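Genome polyprotein (Rhinovirus C, PDB 6KU7) is the viral polyprotein whose 3C cysteine protease, the part in this structure, probably cleaves the polyprotein at defined junctions during viral replication. Local coordinates at residues A[139-144]-A[174-179]; A[101-106]-A[162-167]. All coordinates share one frame; numbering follows the deposited sequence.

Interaction 1 of 2, residues A[139-144]-A[174-179]; sequences CRLLKY and VGYGAA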
loop_
_atom_site.group_PDB
_atom_site.type_symbol
_atom_site.label_atom_id
_atom_site.label_comp_id
_atom_site.label_asym_id
_atom_site.label_seq_id
_atom_site.Cartn_x
_atom_site.Cartn_y
_atom_site.Cartn_z
ATOM N N CYS A 139 -11.475 -6.036 -5.442
ATOM C CA CYS A 139 -11.564 -5.433 -6.760
ATOM C C CYS A 139 -10.327 -4.598 -7.072
ATOM O O CYS A 139 -9.489 -4.328 -6.211
ATOM C CB CYS A 139 -12.831 -4.576 -6.871
ATOM S SG CYS A 139 -12.865 -3.125 -5.803
ATOM N N ARG A 140 -10.248 -4.184 -8.342
ATOM C CA ARG A 140 -9.221 -3.268 -8.859
ATOM C C ARG A 140 -7.806 -3.715 -8.505
ATOM O O ARG A 140 -6.948 -2.909 -8.150
ATOM C CB ARG A 140 -9.456 -1.836 -8.375
ATOM C CG ARG A 140 -10.864 -1.551 -7.974
ATOM C CD ARG A 140 -11.565 -0.562 -8.860
ATOM N NE ARG A 140 -11.626 0.703 -8.151
ATOM C CZ ARG A 140 -12.729 1.412 -7.936
ATOM N NH1 ARG A 140 -12.661 2.536 -7.245
ATOM N NH2 ARG A 140 -13.897 0.997 -8.393
ATOM N N LEU A 141 -7.550 -5.010 -8.620
ATOM C CA LEU A 141 -6.220 -5.531 -8.348
ATOM C C LEU A 141 -5.318 -5.375 -9.562
ATOM O O LEU A 141 -5.757 -5.544 -10.699
ATOM C CB LEU A 141 -6.311 -7.000 -7.946
ATOM C CG LEU A 141 -6.926 -7.199 -6.562
ATOM C CD1 LEU A 141 -7.038 -8.681 -6.202
ATOM C CD2 LEU A 141 -6.084 -6.446 -5.560
ATOM N N LEU A 142 -4.057 -5.036 -9.318
ATOM C CA LEU A 142 -3.002 -5.205 -10.313
ATOM C C LEU A 142 -2.177 -6.420 -9.916
ATOM O O LEU A 142 -2.111 -6.773 -8.739
ATOM C CB LEU A 142 -2.094 -3.979 -10.413
ATOM C CG LEU A 142 -2.689 -2.579 -10.405
ATOM C CD1 LEU A 142 -1.531 -1.574 -10.483
ATOM C CD2 LEU A 142 -3.719 -2.387 -11.531
ATOM N N LYS A 143 -1.575 -7.076 -10.903
ATOM C CA LYS A 143 -0.948 -8.375 -10.697
ATOM C C LYS A 143 0.451 -8.360 -11.282
ATOM O O LYS A 143 0.686 -7.778 -12.349
ATOM C CB LYS A 143 -1.747 -9.514 -11.350
ATOM C CG LYS A 143 -0.965 -10.852 -11.382
ATOM C CD LYS A 143 -1.358 -11.760 -12.538
ATOM C CE LYS A 143 -0.866 -11.276 -13.880
ATOM N NZ LYS A 143 0.172 -12.162 -14.482
ATOM N N TYR A 144 1.376 -9.007 -10.585
ATOM C CA TYR A 144 2.753 -9.072 -11.038
ATOM C C TYR A 144 3.262 -10.485 -10.857
ATOM O O TYR A 144 2.838 -11.193 -9.942
ATOM C CB TYR A 144 3.653 -8.073 -10.287
ATOM C CG TYR A 144 3.279 -7.824 -8.836
ATOM C CD1 TYR A 144 3.766 -8.624 -7.812
ATOM C CD2 TYR A 144 2.437 -6.766 -8.495
ATOM C CE1 TYR A 144 3.428 -8.363 -6.472
ATOM C CE2 TYR A 144 2.084 -6.510 -7.188
ATOM C CZ TYR A 144 2.585 -7.307 -6.177
ATOM O OH TYR A 144 2.231 -7.052 -4.873
ATOM N N VAL A 174 2.656 -15.235 -7.745
ATOM C CA VAL A 174 2.177 -13.953 -8.233
ATOM C C VAL A 174 1.869 -13.082 -7.024
ATOM O O VAL A 174 1.581 -13.595 -5.934
ATOM C CB VAL A 174 0.924 -14.196 -9.106
ATOM C CG1 VAL A 174 -0.051 -13.087 -9.008
ATOM C CG2 VAL A 174 1.314 -14.461 -10.547
ATOM N N GLY A 175 1.944 -11.761 -7.207
ATOM C CA GLY A 175 1.510 -10.806 -6.200
ATOM C C GLY A 175 0.335 -9.990 -6.705
ATOM O O GLY A 175 0.195 -9.774 -7.911
ATOM N N TYR A 176 -0.516 -9.542 -5.777
ATOM C CA TYR A 176 -1.673 -8.702 -6.095
ATOM C C TYR A 176 -1.534 -7.358 -5.395
ATOM O O TYR A 176 -1.319 -7.303 -4.181
ATOM C CB TYR A 176 -2.998 -9.366 -5.681
ATOM C CG TYR A 176 -3.156 -10.773 -6.214
ATOM C CD1 TYR A 176 -3.705 -11.010 -7.474
ATOM C CD2 TYR A 176 -2.737 -11.866 -5.462
ATOM C CE1 TYR A 176 -3.832 -12.299 -7.964
ATOM C CE2 TYR A 176 -2.855 -13.153 -5.939
ATOM C CZ TYR A 176 -3.403 -13.372 -7.181
ATOM O OH TYR A 176 -3.507 -14.660 -7.635
ATOM N N GLY A 177 -1.663 -6.282 -6.157
ATOM C CA GLY A 177 -1.585 -4.942 -5.613
ATOM C C GLY A 177 -2.919 -4.238 -5.720
ATOM O O GLY A 177 -3.561 -4.287 -6.773
ATOM N N ALA A 178 -3.368 -3.606 -4.641
ATOM C CA ALA A 178 -4.565 -2.783 -4.714
ATOM C C ALA A 178 -4.214 -1.478 -5.411
ATOM O O ALA A 178 -3.298 -0.778 -4.982
ATOM C CB ALA A 178 -5.122 -2.514 -3.313
ATOM N N ALA A 179 -4.944 -1.149 -6.477
ATOM C CA ALA A 179 -4.611 0.010 -7.300
ATOM C C ALA A 179 -4.765 1.312 -6.520
ATOM O O ALA A 179 -5.798 1.556 -5.883
ATOM C CB ALA A 179 -5.494 0.041 -8.551
HETATM O O HOH W 1 -7.783 -2.370 -5.124
#

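Interaction 2 of 2, residues A[101-106]-A[162-167]; sequences REWSNM and NIVAIH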
loop_
_atom_site.group_PDB
_atom_site.type_symbol
_atom_site.label_atom_id
_atom_site.label_comp_id
_atom_site.label_asym_id
_atom_site.label_seq_id
_atom_site.Cartn_x
_atom_site.Cartn_y
_atom_site.Cartn_z
ATOM N N ARG A 101 -3.961 0.479 -15.067
ATOM C CA ARG A 101 -3.081 0.461 -16.214
ATOM C C ARG A 101 -1.873 -0.441 -15.992
ATOM O O ARG A 101 -1.461 -0.653 -14.856
ATOM C CB ARG A 101 -2.609 1.858 -16.443
ATOM C CG ARG A 101 -1.549 1.810 -17.353
ATOM C CD ARG A 101 -0.951 3.040 -17.347
ATOM N NE ARG A 101 0.440 3.324 -16.898
ATOM C CZ ARG A 101 1.567 2.989 -17.560
ATOM N NH1 ARG A 101 1.445 2.406 -18.741
ATOM N NH2 ARG A 101 2.805 3.329 -17.239
ATOM N N GLU A 102 -1.340 -1.001 -17.089
ATOM C CA GLU A 102 -0.097 -1.773 -17.092
ATOM C C GLU A 102 1.110 -0.893 -16.854
ATOM O O GLU A 102 1.207 0.164 -17.432
ATOM C CB GLU A 102 0.082 -2.458 -18.440
ATOM C CG GLU A 102 -1.023 -3.401 -18.691
ATOM C CD GLU A 102 -0.755 -4.285 -19.849
ATOM O OE1 GLU A 102 -1.753 -4.771 -20.427
ATOM O OE2 GLU A 102 0.443 -4.487 -20.165
ATOM N N TRP A 103 2.069 -1.362 -16.073
ATOM C CA TRP A 103 3.297 -0.622 -15.814
ATOM C C TRP A 103 4.471 -1.568 -16.006
ATOM O O TRP A 103 4.374 -2.732 -15.626
ATOM C CB TRP A 103 3.297 -0.053 -14.379
ATOM C CG TRP A 103 2.215 0.933 -14.218
ATOM C CD1 TRP A 103 0.905 0.662 -13.992
ATOM C CD2 TRP A 103 2.329 2.356 -14.282
ATOM N NE1 TRP A 103 0.184 1.830 -13.914
ATOM C CE2 TRP A 103 1.039 2.886 -14.090
ATOM C CE3 TRP A 103 3.397 3.233 -14.460
ATOM C CZ2 TRP A 103 0.787 4.249 -14.097
ATOM C CZ3 TRP A 103 3.140 4.586 -14.495
ATOM C CH2 TRP A 103 1.853 5.078 -14.311
ATOM N N SER A 104 5.572 -1.090 -16.588
ATOM C CA SER A 104 6.775 -1.909 -16.683
ATOM C C SER A 104 7.784 -1.515 -15.608
ATOM O O SER A 104 7.711 -0.433 -15.019
ATOM C CB SER A 104 7.431 -1.807 -18.066
ATOM O OG SER A 104 7.719 -0.467 -18.391
ATOM N N ASN A 105 8.715 -2.434 -15.343
ATOM C CA ASN A 105 9.890 -2.179 -14.503
ATOM C C ASN A 105 9.488 -1.673 -13.121
ATOM O O ASN A 105 10.156 -0.823 -12.527
ATOM C CB ASN A 105 10.870 -1.206 -15.184
ATOM C CG ASN A 105 11.460 -1.786 -16.467
ATOM O OD1 ASN A 105 12.468 -2.484 -16.442
ATOM N ND2 ASN A 105 10.825 -1.508 -17.583
ATOM N N MET A 106 8.394 -2.211 -12.603
ATOM C CA MET A 106 7.908 -1.800 -11.298
ATOM C C MET A 106 8.688 -2.483 -10.182
ATOM O O MET A 106 9.259 -3.566 -10.355
ATOM C CB MET A 106 6.421 -2.112 -11.173
ATOM C CG MET A 106 5.545 -1.008 -11.707
ATOM S SD MET A 106 5.711 0.493 -10.716
ATOM C CE MET A 106 4.958 1.708 -11.790
ATOM N N ASN A 162 6.126 7.148 -10.219
ATOM C CA ASN A 162 4.891 6.393 -10.388
ATOM C C ASN A 162 4.690 5.526 -9.155
ATOM O O ASN A 162 5.477 4.604 -8.919
ATOM C CB ASN A 162 4.940 5.519 -11.653
ATOM C CG ASN A 162 5.283 6.302 -12.913
ATOM O OD1 ASN A 162 4.551 7.200 -13.319
ATOM N ND2 ASN A 162 6.371 5.916 -13.569
ATOM N N ILE A 163 3.645 5.820 -8.381
ATOM C CA ILE A 163 3.275 5.084 -7.168
ATOM C C ILE A 163 1.890 4.499 -7.431
ATOM O O ILE A 163 0.887 5.219 -7.379
ATOM C CB ILE A 163 3.276 5.994 -5.932
ATOM C CG1 ILE A 163 4.646 6.676 -5.781
ATOM C CG2 ILE A 163 2.902 5.205 -4.651
ATOM C CD1 ILE A 163 4.667 7.860 -4.812
ATOM N N VAL A 164 1.811 3.201 -7.731
ATOM C CA VAL A 164 0.622 2.684 -8.405
ATOM C C VAL A 164 -0.184 1.664 -7.600
ATOM O O VAL A 164 -1.345 1.407 -7.967
ATOM C CB VAL A 164 0.972 2.098 -9.786
ATOM C CG1 VAL A 164 1.790 3.108 -10.593
ATOM C CG2 VAL A 164 1.699 0.770 -9.636
ATOM N N ALA A 165 0.352 1.097 -6.523
ATOM C CA ALA A 165 -0.414 0.109 -5.756
ATOM C C ALA A 165 0.247 -0.149 -4.410
ATOM O O ALA A 165 1.419 0.180 -4.199
ATOM C CB ALA A 165 -0.548 -1.223 -6.497
ATOM N N ILE A 166 -0.524 -0.752 -3.493
ATOM C CA ILE A 166 0.050 -1.366 -2.299
ATOM C C ILE A 166 -0.164 -2.872 -2.384
ATOM O O ILE A 166 -1.208 -3.350 -2.850
ATOM C CB ILE A 166 -0.504 -0.792 -0.979
ATOM C CG1 ILE A 166 -2.005 -0.967 -0.891
ATOM C CG2 ILE A 166 -0.125 0.708 -0.824
ATOM C CD1 ILE A 166 -2.556 -0.703 0.518
ATOM N N HIS A 167 0.851 -3.620 -1.975
ATOM C CA HIS A 167 0.782 -5.070 -2.053
ATOM C C HIS A 167 -0.217 -5.605 -1.022
ATOM O O HIS A 167 -0.151 -5.247 0.156
ATOM C CB HIS A 167 2.175 -5.648 -1.819
ATOM C CG HIS A 167 2.201 -7.142 -1.829
ATOM N ND1 HIS A 167 2.194 -7.873 -2.996
ATOM C CD2 HIS A 167 2.157 -8.040 -0.821
ATOM C CE1 HIS A 167 2.203 -9.161 -2.704
ATOM N NE2 HIS A 167 2.185 -9.290 -1.392
#

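Interaction 1 of 2, residues A[139-144]-A[174-179]
The phenol ring of Y144 lies against the backbone of G175: the glycine O stands 3.5 Å above the ring plane, over its centre, and Y144 CZ is also 3.5 Å from G175 C. A chi1 of 34° puts CG between the backbone N and carbonyl carbon of Y144, folding the ring back across the neighbouring strand, where G175 has no side chain to obstruct it. L142 points to the same sheet face, and its CD2 comes within 4.2 Å of A179 CB. On the other face, L141 CD1 approaches Y176 CB to 4.1 Å, the two side chains slanting past each other. K143 and V174 cross there at about a right angle, K143 CG sitting 3.4 Å from V174 CG1, a tight pair of carbons. Strands 141-144 and 175-179 are antiparallel neighbours in the C-terminal barrel of the chymotrypsin-like 3C fold, with directions 148° apart. L142 and G177 form one hydrogen-bonded pair, exchanging two 2.7 Å bonds, L142 N to G177 O and G177 N to L142 O, the latter almost straight at 174°. Y144 and G175 form the second hydrogen-bonded pair. K143–Y176, between them, and L141–A178, beyond L142–G177, are non-hydrogen-bonded pairs. Where the chain turns at R140, its O still accepts A179 N at 3.1 Å, and the R140 side chain runs off to hydrogen-bond Y184 through NH1.

Interaction 2 of 2, residues A[101-106]-A[162-167]
V164 meets the indole of W103 in a CH-pi contact: its CG1 methyl lies 3.8 Å from the centroid of the W103 six-membered ring and only 18° off the ring normal, which places it squarely over the face. V164 chi1 of -51° holds CG1 anti to the carbonyl carbon, directing this methyl at the indole. Apolar packing extends from the same methyl. The M106 side chain, bent at chi2, meets V164 tip to tip, with M106 CE 3.7 Å from V164 CG1, so one methyl group touches both the indole and the thioether end. M106 CE also reaches N162 CB at 3.8 Å, crossing that side chain at about a right angle. The N162 amide comes up to the benzo part of the indole near W103 CZ3, its plane 51° from the ring, but the modelled separation there is too short to be trusted and the contact is doubtful; the amide is tied through ND2 to N159 OD1. No hydrogen bond passes between 101-106 and 162-167, whose nearest CA atoms, those of W103 and V164, are 8.5 Å apart, so side chains alone join them. Around the contact, W103 and M106 bond through their backbones to strand 118-133, V164 and A165 form a classic beta bulge opposite I157 of strand 156-159, and I163, whose side chain leaves the backbone away from 101-106, packs on F12 and L16 of helix 8-20.

Interactions 1 and 2 belong to one antiparallel sheet and lie with their centres about 9 Å apart. Strand 162-170 adjoins strand 175-179, and a probable hydrogen bond of 2.8 Å from A178 N to I166 O joins them; beside it A178 O packs 3.2 Å from A165 CB. L142 of interaction 1 also touches V164, which carries the W103 contact of interaction 2. At the other end, Y144 OH faces H167 ND1, but the modelled 2.0 Å is too short for its geometry to be relied on. As in related 3C proteases, H167 probably lines the S1 specificity pocket, with Y144 behind it.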